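DnaJ homolog subfamily C member 3 (Mus musculus, PDB 3IEG) acts as a co-chaperone of the endoplasmic reticulum unfolded protein response, binding misfolded proteins, stimulating the HSC70 ATPase and restraining the eIF2-alpha kinase GCN2. Local coordinates at residues Y136-L147 / L156-E167; L197-E205 / T263-T271. All coordinates share one frame; numbering follows the deposited sequence.

In the fold
The crystallised piece is the TPR domain, an all-helical superhelix, and both contacts lie beyond the first two repeats, whose groove binds misfolded proteins. Contact 1 pairs two consecutive antiparallel helices of TPR 4 and TPR 5; contact 2 brings the turn between the helices of TPR 6 to the end of TPR 7 and the start of helix 268-284. Each is partly buried, but contact 1 buries 814 Å² around an aliphatic seam with a salt bridge alongside, and contact 2 only 377 Å², with tyrosine hydroxyls bonding inside it. Their centres are about 25 Å apart, and they share no helix, though Ile165 of contact 1 packs on Leu197 of contact 2.

Contact 1. Residues Y136-L147 / L156-E167; sequences YTAAITFLDKIL and LRELRAECFIKE
Asp144 OD1 is gripped by two nitrogens of Arg160, NH2 at 3.0 Å and NE at 3.2 Å, in a salt bridge whose two hydrogen bonds are both weak, since the N-H bonds point well aside of the oxygen. Helix 136-149 of TPR 4 here packs antiparallel on the next helix, 154-166 of TPR 5, the repeat-to-repeat contact that builds a TPR superhelix; the axes of the two segments close to 9.2 Å. Carboxylate and guanidinium planes stand 58° apart, so the groups meet across each other instead of lying flat in a common plane. Leu147 CD1 rests over the centre of the guanidinium face, while Arg160 NH1 makes its stronger salt bridge with Asp176 of helix 170-181, so the cation is shared between two carboxylates and probably stays charged.

Next to this salt bridge the packing is knobs-into-holes. Leu143 is the knob among Leu156, Leu159, Arg160 and Cys163: its CD1 lies on the backbone at Arg160 CA, and its CD2 meets Leu159 CD2. In return, Cys163 sits among Tyr136, Ala139, Ile140 and Leu143, its SG 3.7 Å from Ala139 CB.

At the far end, Tyr136 CG lies anti to its carbonyl carbon (chi1 -55°), which lays one ring face beneath Lys166; Lys166 CB makes a CH-pi contact 3.8 Å from the ring centroid. Cys163 SG approaches the same ring at its edge, and Phe131 meets it from helix 104-132. With an alanine here in place of the tyrosine, the Lys166 methylenes would probably lose the surface they lie on and Cys163 SG would be left without the ring edge beside it. One residue on, Thr137 CG2 touches Glu167 OE2 at 3.4 Å.

Contact 2. Residues L197-E205 / T263-T271; sequences LYYQLGDHE and TEPSVAEYT
Tyr270 reaches from the first turn of helix 268-284 to the end of helix 188-201, where its OH donates to Tyr199 O at 2.9 Å, in the carbonyl plane and on a lone pair. That oxygen also accepts Gly202 N, a bond of the Schellman motif that ends the helix, so the hydroxyl shares that helix-ending carbonyl and ties the TPR 6 hairpin to the start of helix 268-284, beside the end of TPR 7. Gly202 has a positive phi and no side chain, and its CA lies 3.3 Å from Tyr270 OH; Glu269 CG rests against the same turn, near Leu201 O and Gly202 CA.

Tyr199 runs the other way. Its CG stands anti to the backbone N (chi1 -169°), a setting that carries the ring over to Glu264. The Tyr199 hydroxyl donates to Glu264 OE1 at 2.6 Å; the oxygen lies at the ring edge and is met on its anti side, 24° out of the carboxylate plane, with that plane turned 89° from the ring. Glu264 bends at chi2, and its other oxygen, OE2, takes Val267 N at 3.1 Å and, weakly, Ser266 N. The carboxylate is thereby held from both ends, by the tyrosine and its own loop. Val267 uses both branches: CG2 touches Tyr199 CE2 at 4.0 Å, and CG1 lies against Gln200 O. The two tyrosine rings meet obliquely, with Tyr270 OH over one face of Tyr199, near the rim, while His204 CD2 comes to the edge of the Tyr270 ring.

Helix 222-246 packs behind the two tyrosines and His204: His227 packs edge-to-face with Tyr199, Gln230 bonds its hydroxyl, Leu234 touches Tyr270 and Asn235 holds His204 ND1. On the side turned from Tyr270, Leu201 packs on Pro170 and Arg171 of helix 170-181.

Contact 1. Residues Y136-L147 / L156-E167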
loop_
_atom_site.group_PDB
_atom_site.type_symbol
_atom_site.label_atom_id
_atom_site.label_comp_id
_atom_site.label_asym_id
_atom_site.label_seq_id
_atom_site.Cartn_x
_atom_site.Cartn_y
_atom_site.Cartn_z
ATOM N N TYR A 136 -8.220 -18.775 -2.102
ATOM C CA TYR A 136 -7.899 -17.399 -1.743
ATOM C C TYR A 136 -9.103 -16.492 -1.749
ATOM O O TYR A 136 -9.192 -15.589 -0.915
ATOM C CB TYR A 136 -6.744 -16.857 -2.601
ATOM C CG TYR A 136 -5.546 -17.759 -2.498
ATOM C CD1 TYR A 136 -5.096 -18.496 -3.598
ATOM C CD2 TYR A 136 -4.904 -17.940 -1.273
ATOM C CE1 TYR A 136 -4.003 -19.368 -3.479
ATOM C CE2 TYR A 136 -3.821 -18.806 -1.139
ATOM C CZ TYR A 136 -3.371 -19.513 -2.240
ATOM O OH TYR A 136 -2.297 -20.360 -2.084
ATOM N N THR A 137 -10.049 -16.744 -2.653
ATOM C CA THR A 137 -11.288 -15.956 -2.658
ATOM C C THR A 137 -12.183 -16.257 -1.453
ATOM O O THR A 137 -12.806 -15.355 -0.907
ATOM C CB THR A 137 -12.097 -16.104 -3.954
ATOM O OG1 THR A 137 -12.271 -17.491 -4.244
ATOM C CG2 THR A 137 -11.383 -15.428 -5.109
ATOM N N ALA A 138 -12.243 -17.513 -1.036
ATOM C CA ALA A 138 -12.976 -17.847 0.182
ATOM C C ALA A 138 -12.325 -17.159 1.372
ATOM O O ALA A 138 -13.010 -16.535 2.176
ATOM C CB ALA A 138 -13.018 -19.349 0.398
ATOM N N ALA A 139 -11.002 -17.267 1.469
ATOM C CA ALA A 139 -10.244 -16.598 2.514
ATOM C C ALA A 139 -10.526 -15.089 2.595
ATOM O O ALA A 139 -10.803 -14.583 3.695
ATOM C CB ALA A 139 -8.766 -16.865 2.357
ATOM N N ILE A 140 -10.498 -14.374 1.462
ATOM C CA ILE A 140 -10.723 -12.922 1.514
ATOM C C ILE A 140 -12.067 -12.610 2.168
ATOM O O ILE A 140 -12.151 -11.718 3.023
ATOM C CB ILE A 140 -10.542 -12.141 0.153
ATOM C CG1 ILE A 140 -11.808 -12.160 -0.714
ATOM C CG2 ILE A 140 -9.279 -12.567 -0.629
ATOM C CD1 ILE A 140 -12.496 -10.789 -0.822
ATOM N N THR A 141 -13.096 -13.371 1.791
ATOM C CA THR A 141 -14.451 -13.190 2.312
ATOM C C THR A 141 -14.428 -13.174 3.831
ATOM O O THR A 141 -14.929 -12.243 4.454
ATOM C CB THR A 141 -15.396 -14.292 1.800
ATOM O OG1 THR A 141 -15.565 -14.138 0.387
ATOM C CG2 THR A 141 -16.768 -14.210 2.477
ATOM N N PHE A 142 -13.805 -14.193 4.411
ATOM C CA PHE A 142 -13.717 -14.317 5.852
ATOM C C PHE A 142 -12.866 -13.207 6.443
ATOM O O PHE A 142 -13.222 -12.629 7.464
ATOM C CB PHE A 142 -13.166 -15.681 6.249
ATOM C CG PHE A 142 -14.008 -16.839 5.801
ATOM C CD1 PHE A 142 -13.473 -17.823 4.983
ATOM C CD2 PHE A 142 -15.329 -16.969 6.215
ATOM C CE1 PHE A 142 -14.246 -18.919 4.573
ATOM C CE2 PHE A 142 -16.105 -18.063 5.809
ATOM C CZ PHE A 142 -15.560 -19.033 4.991
ATOM N N LEU A 143 -11.753 -12.887 5.796
ATOM C CA LEU A 143 -10.870 -11.848 6.317
ATOM C C LEU A 143 -11.542 -10.490 6.260
ATOM O O LEU A 143 -11.378 -9.683 7.162
ATOM C CB LEU A 143 -9.518 -11.840 5.602
ATOM C CG LEU A 143 -8.614 -13.057 5.834
ATOM C CD1 LEU A 143 -7.637 -13.192 4.684
ATOM C CD2 LEU A 143 -7.869 -13.005 7.158
ATOM N N ASP A 144 -12.324 -10.252 5.216
ATOM C CA ASP A 144 -13.100 -9.020 5.122
ATOM C C ASP A 144 -13.938 -8.821 6.378
ATOM O O ASP A 144 -13.899 -7.755 6.986
ATOM C CB ASP A 144 -14.006 -9.033 3.890
ATOM C CG ASP A 144 -13.265 -8.707 2.605
ATOM O OD1 ASP A 144 -12.181 -8.068 2.648
ATOM O OD2 ASP A 144 -13.786 -9.089 1.535
ATOM N N LYS A 145 -14.688 -9.858 6.756
ATOM C CA LYS A 145 -15.507 -9.839 7.963
ATOM C C LYS A 145 -14.674 -9.624 9.223
ATOM O O LYS A 145 -14.970 -8.734 10.014
ATOM C CB LYS A 145 -16.347 -11.120 8.093
ATOM C CG LYS A 145 -17.868 -10.922 7.952
ATOM C CD LYS A 145 -18.359 -11.202 6.523
ATOM C CE LYS A 145 -18.868 -12.646 6.368
ATOM N NZ LYS A 145 -19.384 -12.911 4.986
ATOM N N ILE A 146 -13.634 -10.427 9.410
ATOM C CA ILE A 146 -12.794 -10.274 10.586
ATOM C C ILE A 146 -12.243 -8.846 10.679
ATOM O O ILE A 146 -12.381 -8.193 11.718
ATOM C CB ILE A 146 -11.662 -11.315 10.638
ATOM C CG1 ILE A 146 -12.246 -12.719 10.545
ATOM C CG2 ILE A 146 -10.882 -11.209 11.937
ATOM C CD1 ILE A 146 -11.275 -13.761 10.045
ATOM N N LEU A 147 -11.671 -8.336 9.596
ATOM C CA LEU A 147 -10.978 -7.050 9.676
ATOM C C LEU A 147 -11.878 -5.832 9.925
ATOM O O LEU A 147 -11.374 -4.746 10.211
ATOM C CB LEU A 147 -10.048 -6.843 8.473
ATOM C CG LEU A 147 -8.807 -7.750 8.434
ATOM C CD1 LEU A 147 -8.243 -7.818 7.028
ATOM C CD2 LEU A 147 -7.739 -7.301 9.430
ATOM N N LEU A 156 -3.394 -10.549 9.991
ATOM C CA LEU A 156 -4.527 -10.963 9.164
ATOM C C LEU A 156 -4.688 -10.044 7.971
ATOM O O LEU A 156 -5.123 -10.465 6.910
ATOM C CB LEU A 156 -5.813 -11.021 9.978
ATOM C CG LEU A 156 -5.899 -12.149 11.001
ATOM C CD1 LEU A 156 -7.346 -12.319 11.445
ATOM C CD2 LEU A 156 -5.346 -13.458 10.435
ATOM N N ARG A 157 -4.335 -8.780 8.170
ATOM C CA ARG A 157 -4.167 -7.810 7.100
ATOM C C ARG A 157 -3.152 -8.292 6.067
ATOM O O ARG A 157 -3.408 -8.262 4.870
ATOM C CB ARG A 157 -3.649 -6.504 7.689
ATOM C CG ARG A 157 -3.880 -5.318 6.834
ATOM C CD ARG A 157 -5.209 -4.755 7.195
ATOM N NE ARG A 157 -5.628 -3.763 6.228
ATOM C CZ ARG A 157 -6.510 -2.822 6.503
ATOM N NH1 ARG A 157 -7.035 -2.773 7.717
ATOM N NH2 ARG A 157 -6.854 -1.945 5.571
ATOM N N GLU A 158 -1.989 -8.714 6.541
ATOM C CA GLU A 158 -0.956 -9.216 5.656
ATOM C C GLU A 158 -1.373 -10.514 4.981
ATOM O O GLU A 158 -1.020 -10.729 3.831
ATOM C CB GLU A 158 0.366 -9.388 6.400
ATOM C CG GLU A 158 0.978 -8.067 6.861
ATOM C CD GLU A 158 2.303 -8.246 7.583
ATOM O OE1 GLU A 158 2.428 -9.192 8.385
ATOM O OE2 GLU A 158 3.230 -7.445 7.345
ATOM N N LEU A 159 -2.124 -11.362 5.685
ATOM C CA LEU A 159 -2.646 -12.593 5.107
ATOM C C LEU A 159 -3.632 -12.328 3.972
ATOM O O LEU A 159 -3.602 -13.016 2.956
ATOM C CB LEU A 159 -3.295 -13.481 6.166
ATOM C CG LEU A 159 -3.843 -14.833 5.656
ATOM C CD1 LEU A 159 -2.718 -15.814 5.369
ATOM C CD2 LEU A 159 -4.812 -15.434 6.645
ATOM N N ARG A 160 -4.491 -11.331 4.138
ATOM C CA ARG A 160 -5.381 -10.905 3.065
ATOM C C ARG A 160 -4.580 -10.384 1.871
ATOM O O ARG A 160 -4.964 -10.598 0.723
ATOM C CB ARG A 160 -6.355 -9.828 3.550
ATOM C CG ARG A 160 -7.544 -9.615 2.625
ATOM C CD ARG A 160 -7.862 -8.147 2.490
ATOM N NE ARG A 160 -9.063 -7.746 3.201
ATOM C CZ ARG A 160 -9.274 -6.540 3.719
ATOM N NH1 ARG A 160 -8.351 -5.591 3.653
ATOM N NH2 ARG A 160 -10.416 -6.296 4.340
ATOM N N ALA A 161 -3.470 -9.706 2.146
ATOM C CA ALA A 161 -2.601 -9.225 1.089
ATOM C C ALA A 161 -2.039 -10.399 0.277
ATOM O O ALA A 161 -2.057 -10.366 -0.957
ATOM C CB ALA A 161 -1.485 -8.360 1.660
ATOM N N GLU A 162 -1.578 -11.441 0.971
ATOM C CA GLU A 162 -1.139 -12.666 0.323
ATOM C C GLU A 162 -2.229 -13.170 -0.605
ATOM O O GLU A 162 -1.944 -13.617 -1.717
ATOM C CB GLU A 162 -0.855 -13.759 1.347
ATOM C CG GLU A 162 0.581 -13.933 1.796
ATOM C CD GLU A 162 1.592 -13.772 0.672
ATOM O OE1 GLU A 162 1.705 -14.654 -0.223
ATOM O OE2 GLU A 162 2.285 -12.743 0.702
ATOM N N CYS A 163 -3.480 -13.111 -0.157
ATOM C CA CYS A 163 -4.572 -13.603 -0.992
ATOM C C CYS A 163 -4.621 -12.803 -2.272
ATOM O O CYS A 163 -4.764 -13.352 -3.358
ATOM C CB CYS A 163 -5.913 -13.506 -0.273
ATOM S SG CYS A 163 -6.090 -14.701 1.012
ATOM N N PHE A 164 -4.477 -11.494 -2.126
ATOM C CA PHE A 164 -4.594 -10.605 -3.245
ATOM C C PHE A 164 -3.465 -10.819 -4.232
ATOM O O PHE A 164 -3.717 -10.815 -5.437
ATOM C CB PHE A 164 -4.671 -9.144 -2.790
ATOM C CG PHE A 164 -6.034 -8.731 -2.298
ATOM C CD1 PHE A 164 -6.167 -7.945 -1.154
ATOM C CD2 PHE A 164 -7.194 -9.126 -2.980
ATOM C CE1 PHE A 164 -7.436 -7.563 -0.697
ATOM C CE2 PHE A 164 -8.454 -8.749 -2.527
ATOM C CZ PHE A 164 -8.578 -7.972 -1.385
ATOM N N ILE A 165 -2.235 -11.020 -3.753
ATOM C CA ILE A 165 -1.157 -11.277 -4.706
ATOM C C ILE A 165 -1.418 -12.586 -5.475
ATOM O O ILE A 165 -1.291 -12.612 -6.691
ATOM C CB ILE A 165 0.326 -11.161 -4.154
ATOM C CG1 ILE A 165 1.050 -12.503 -4.160
ATOM C CG2 ILE A 165 0.427 -10.441 -2.800
ATOM C CD1 ILE A 165 0.931 -13.275 -2.832
ATOM N N LYS A 166 -1.834 -13.636 -4.770
ATOM C CA LYS A 166 -2.165 -14.918 -5.397
ATOM C C LYS A 166 -3.314 -14.772 -6.383
ATOM O O LYS A 166 -3.374 -15.466 -7.389
ATOM C CB LYS A 166 -2.562 -15.953 -4.346
ATOM C CG LYS A 166 -1.430 -16.445 -3.484
ATOM C CD LYS A 166 -0.572 -17.459 -4.215
ATOM C CE LYS A 166 0.268 -18.220 -3.229
ATOM N NZ LYS A 166 1.089 -19.237 -3.887
ATOM N N GLU A 167 -4.226 -13.860 -6.092
ATOM C CA GLU A 167 -5.394 -13.686 -6.925
ATOM C C GLU A 167 -5.081 -12.774 -8.095
ATOM O O GLU A 167 -5.979 -12.381 -8.837
ATOM C CB GLU A 167 -6.547 -13.137 -6.087
ATOM C CG GLU A 167 -7.927 -13.621 -6.505
ATOM C CD GLU A 167 -8.059 -15.139 -6.575
ATOM O OE1 GLU A 167 -7.410 -15.865 -5.793
ATOM O OE2 GLU A 167 -8.834 -15.618 -7.421
#

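Contact 2. Residues L197-E205 / T263-T271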
loop_
_atom_site.group_PDB
_atom_site.type_symbol
_atom_site.label_atom_id
_atom_site.label_comp_id
_atom_site.label_asym_id
_atom_site.label_seq_id
_atom_site.Cartn_x
_atom_site.Cartn_y
_atom_site.Cartn_z
ATOM N N LEU A 197 6.473 -5.900 -5.402
ATOM C CA LEU A 197 5.233 -5.917 -6.160
ATOM C C LEU A 197 5.226 -4.771 -7.174
ATOM O O LEU A 197 4.792 -4.941 -8.325
ATOM C CB LEU A 197 4.016 -5.875 -5.229
ATOM C CG LEU A 197 3.710 -7.115 -4.387
ATOM C CD1 LEU A 197 2.632 -6.804 -3.353
ATOM C CD2 LEU A 197 3.302 -8.299 -5.248
ATOM N N TYR A 198 5.726 -3.616 -6.747
ATOM C CA TYR A 198 5.929 -2.509 -7.656
ATOM C C TYR A 198 6.849 -2.927 -8.806
ATOM O O TYR A 198 6.585 -2.604 -9.971
ATOM C CB TYR A 198 6.542 -1.321 -6.928
ATOM C CG TYR A 198 5.582 -0.434 -6.177
ATOM C CD1 TYR A 198 5.903 0.028 -4.905
ATOM C CD2 TYR A 198 4.358 -0.033 -6.739
ATOM C CE1 TYR A 198 5.038 0.863 -4.209
ATOM C CE2 TYR A 198 3.477 0.798 -6.036
ATOM C CZ TYR A 198 3.831 1.234 -4.774
ATOM O OH TYR A 198 2.999 2.062 -4.064
ATOM N N TYR A 199 7.923 -3.644 -8.472
ATOM C CA TYR A 199 8.891 -4.085 -9.467
ATOM C C TYR A 199 8.189 -4.893 -10.538
ATOM O O TYR A 199 8.229 -4.518 -11.708
ATOM C CB TYR A 199 10.025 -4.887 -8.830
ATOM C CG TYR A 199 11.200 -5.168 -9.750
ATOM C CD1 TYR A 199 12.224 -4.228 -9.918
ATOM C CD2 TYR A 199 11.303 -6.376 -10.435
ATOM C CE1 TYR A 199 13.317 -4.485 -10.744
ATOM C CE2 TYR A 199 12.386 -6.645 -11.264
ATOM C CZ TYR A 199 13.392 -5.698 -11.415
ATOM O OH TYR A 199 14.464 -5.963 -12.240
ATOM N N GLN A 200 7.527 -5.979 -10.132
ATOM C CA GLN A 200 6.770 -6.821 -11.051
ATOM C C GLN A 200 5.763 -5.997 -11.840
ATOM O O GLN A 200 5.479 -6.304 -12.993
ATOM C CB GLN A 200 6.053 -7.950 -10.304
ATOM C CG GLN A 200 6.896 -9.212 -10.076
ATOM C CD GLN A 200 6.235 -10.225 -9.109
ATOM O OE1 GLN A 200 5.495 -9.848 -8.175
ATOM N NE2 GLN A 200 6.504 -11.517 -9.335
ATOM N N LEU A 201 5.240 -4.938 -11.228
ATOM C CA LEU A 201 4.276 -4.076 -11.919
ATOM C C LEU A 201 4.899 -3.182 -12.978
ATOM O O LEU A 201 4.194 -2.685 -13.855
ATOM C CB LEU A 201 3.479 -3.228 -10.928
ATOM C CG LEU A 201 2.286 -3.948 -10.305
ATOM C CD1 LEU A 201 1.802 -3.169 -9.092
ATOM C CD2 LEU A 201 1.159 -4.179 -11.326
ATOM N N GLY A 202 6.206 -2.969 -12.898
ATOM C CA GLY A 202 6.863 -2.044 -13.803
ATOM C C GLY A 202 7.105 -0.676 -13.196
ATOM O O GLY A 202 7.752 0.157 -13.810
ATOM N N ASP A 203 6.594 -0.450 -11.988
ATOM C CA ASP A 203 6.819 0.808 -11.274
ATOM C C ASP A 203 8.197 0.862 -10.606
ATOM O O ASP A 203 8.320 0.841 -9.373
ATOM C CB ASP A 203 5.715 1.036 -10.236
ATOM C CG ASP A 203 4.360 1.284 -10.869
ATOM O OD1 ASP A 203 4.277 1.442 -12.104
ATOM O OD2 ASP A 203 3.366 1.335 -10.126
ATOM N N HIS A 204 9.228 0.954 -11.434
ATOM C CA HIS A 204 10.603 0.928 -10.961
ATOM C C HIS A 204 10.928 2.015 -9.952
ATOM O O HIS A 204 11.685 1.776 -9.006
ATOM C CB HIS A 204 11.596 0.947 -12.129
ATOM C CG HIS A 204 11.326 2.011 -13.145
ATOM N ND1 HIS A 204 11.867 3.278 -13.059
ATOM C CD2 HIS A 204 10.587 1.993 -14.281
ATOM C CE1 HIS A 204 11.461 3.996 -14.092
ATOM N NE2 HIS A 204 10.694 3.236 -14.854
ATOM N N GLU A 205 10.338 3.192 -10.115
ATOM C CA GLU A 205 10.667 4.293 -9.227
ATOM C C GLU A 205 10.153 4.111 -7.795
ATOM O O GLU A 205 10.907 4.280 -6.833
ATOM C CB GLU A 205 10.188 5.613 -9.806
ATOM C CG GLU A 205 10.928 6.794 -9.228
ATOM C CD GLU A 205 10.416 8.111 -9.743
ATOM O OE1 GLU A 205 11.234 9.058 -9.830
ATOM O OE2 GLU A 205 9.202 8.201 -10.060
ATOM N N THR A 263 19.118 -6.211 -18.662
ATOM C CA THR A 263 19.196 -6.282 -17.202
ATOM C C THR A 263 17.887 -6.681 -16.488
ATOM O O THR A 263 17.910 -7.021 -15.302
ATOM C CB THR A 263 19.981 -5.073 -16.559
ATOM O OG1 THR A 263 19.163 -4.362 -15.622
ATOM C CG2 THR A 263 20.451 -4.122 -17.599
ATOM N N GLU A 264 16.768 -6.682 -17.212
ATOM C CA GLU A 264 15.539 -7.302 -16.713
ATOM C C GLU A 264 14.725 -7.973 -17.817
ATOM O O GLU A 264 13.763 -7.393 -18.304
ATOM C CB GLU A 264 14.673 -6.307 -15.935
ATOM C CG GLU A 264 13.422 -6.933 -15.312
ATOM C CD GLU A 264 13.717 -8.218 -14.560
ATOM O OE1 GLU A 264 14.441 -8.159 -13.550
ATOM O OE2 GLU A 264 13.236 -9.289 -14.987
ATOM N N PRO A 265 15.095 -9.212 -18.195
ATOM C CA PRO A 265 14.435 -9.920 -19.301
ATOM C C PRO A 265 13.203 -10.718 -18.902
ATOM O O PRO A 265 12.423 -11.096 -19.772
ATOM C CB PRO A 265 15.517 -10.868 -19.812
ATOM C CG PRO A 265 16.527 -10.991 -18.681
ATOM C CD PRO A 265 16.177 -10.013 -17.596
ATOM N N SER A 266 13.029 -10.958 -17.603
ATOM C CA SER A 266 11.935 -11.800 -17.084
ATOM C C SER A 266 10.584 -11.080 -17.015
ATOM O O SER A 266 9.569 -11.604 -17.482
ATOM C CB SER A 266 12.293 -12.364 -15.700
ATOM O OG SER A 266 13.516 -13.084 -15.747
ATOM N N VAL A 267 10.574 -9.887 -16.425
ATOM C CA VAL A 267 9.335 -9.143 -16.205
ATOM C C VAL A 267 8.881 -8.499 -17.502
ATOM O O VAL A 267 9.484 -7.533 -17.953
ATOM C CB VAL A 267 9.516 -8.075 -15.113
ATOM C CG1 VAL A 267 8.208 -7.354 -14.854
ATOM C CG2 VAL A 267 10.041 -8.711 -13.829
ATOM N N ALA A 268 7.808 -9.038 -18.081
ATOM C CA ALA A 268 7.317 -8.642 -19.413
ATOM C C ALA A 268 7.154 -7.132 -19.617
ATOM O O ALA A 268 7.452 -6.599 -20.688
ATOM C CB ALA A 268 6.013 -9.371 -19.747
ATOM N N GLU A 269 6.701 -6.454 -18.574
ATOM C CA GLU A 269 6.448 -5.027 -18.627
ATOM C C GLU A 269 7.673 -4.208 -19.032
ATOM O O GLU A 269 7.531 -3.168 -19.669
ATOM C CB GLU A 269 5.906 -4.553 -17.275
ATOM C CG GLU A 269 5.507 -3.080 -17.199
ATOM C CD GLU A 269 4.330 -2.720 -18.097
ATOM O OE1 GLU A 269 3.598 -3.638 -18.557
ATOM O OE2 GLU A 269 4.140 -1.504 -18.328
ATOM N N TYR A 270 8.867 -4.662 -18.665
ATOM C CA TYR A 270 10.066 -3.894 -18.981
ATOM C C TYR A 270 10.497 -4.048 -20.428
ATOM O O TYR A 270 11.032 -3.106 -20.999
ATOM C CB TYR A 270 11.224 -4.169 -18.008
ATOM C CG TYR A 270 10.921 -3.712 -16.612
ATOM C CD1 TYR A 270 10.625 -4.630 -15.613
ATOM C CD2 TYR A 270 10.871 -2.360 -16.295
ATOM C CE1 TYR A 270 10.310 -4.214 -14.315
ATOM C CE2 TYR A 270 10.550 -1.933 -15.004
ATOM C CZ TYR A 270 10.273 -2.871 -14.020
ATOM O OH TYR A 270 9.958 -2.467 -12.744
ATOM N N THR A 271 10.262 -5.208 -21.039
ATOM C CA THR A 271 10.525 -5.310 -22.475
ATOM C C THR A 271 9.459 -4.541 -23.268
ATOM O O THR A 271 9.806 -3.750 -24.141
ATOM C CB THR A 271 10.746 -6.768 -23.026
ATOM O OG1 THR A 271 9.494 -7.399 -23.316
ATOM C CG2 THR A 271 11.562 -7.628 -22.065
#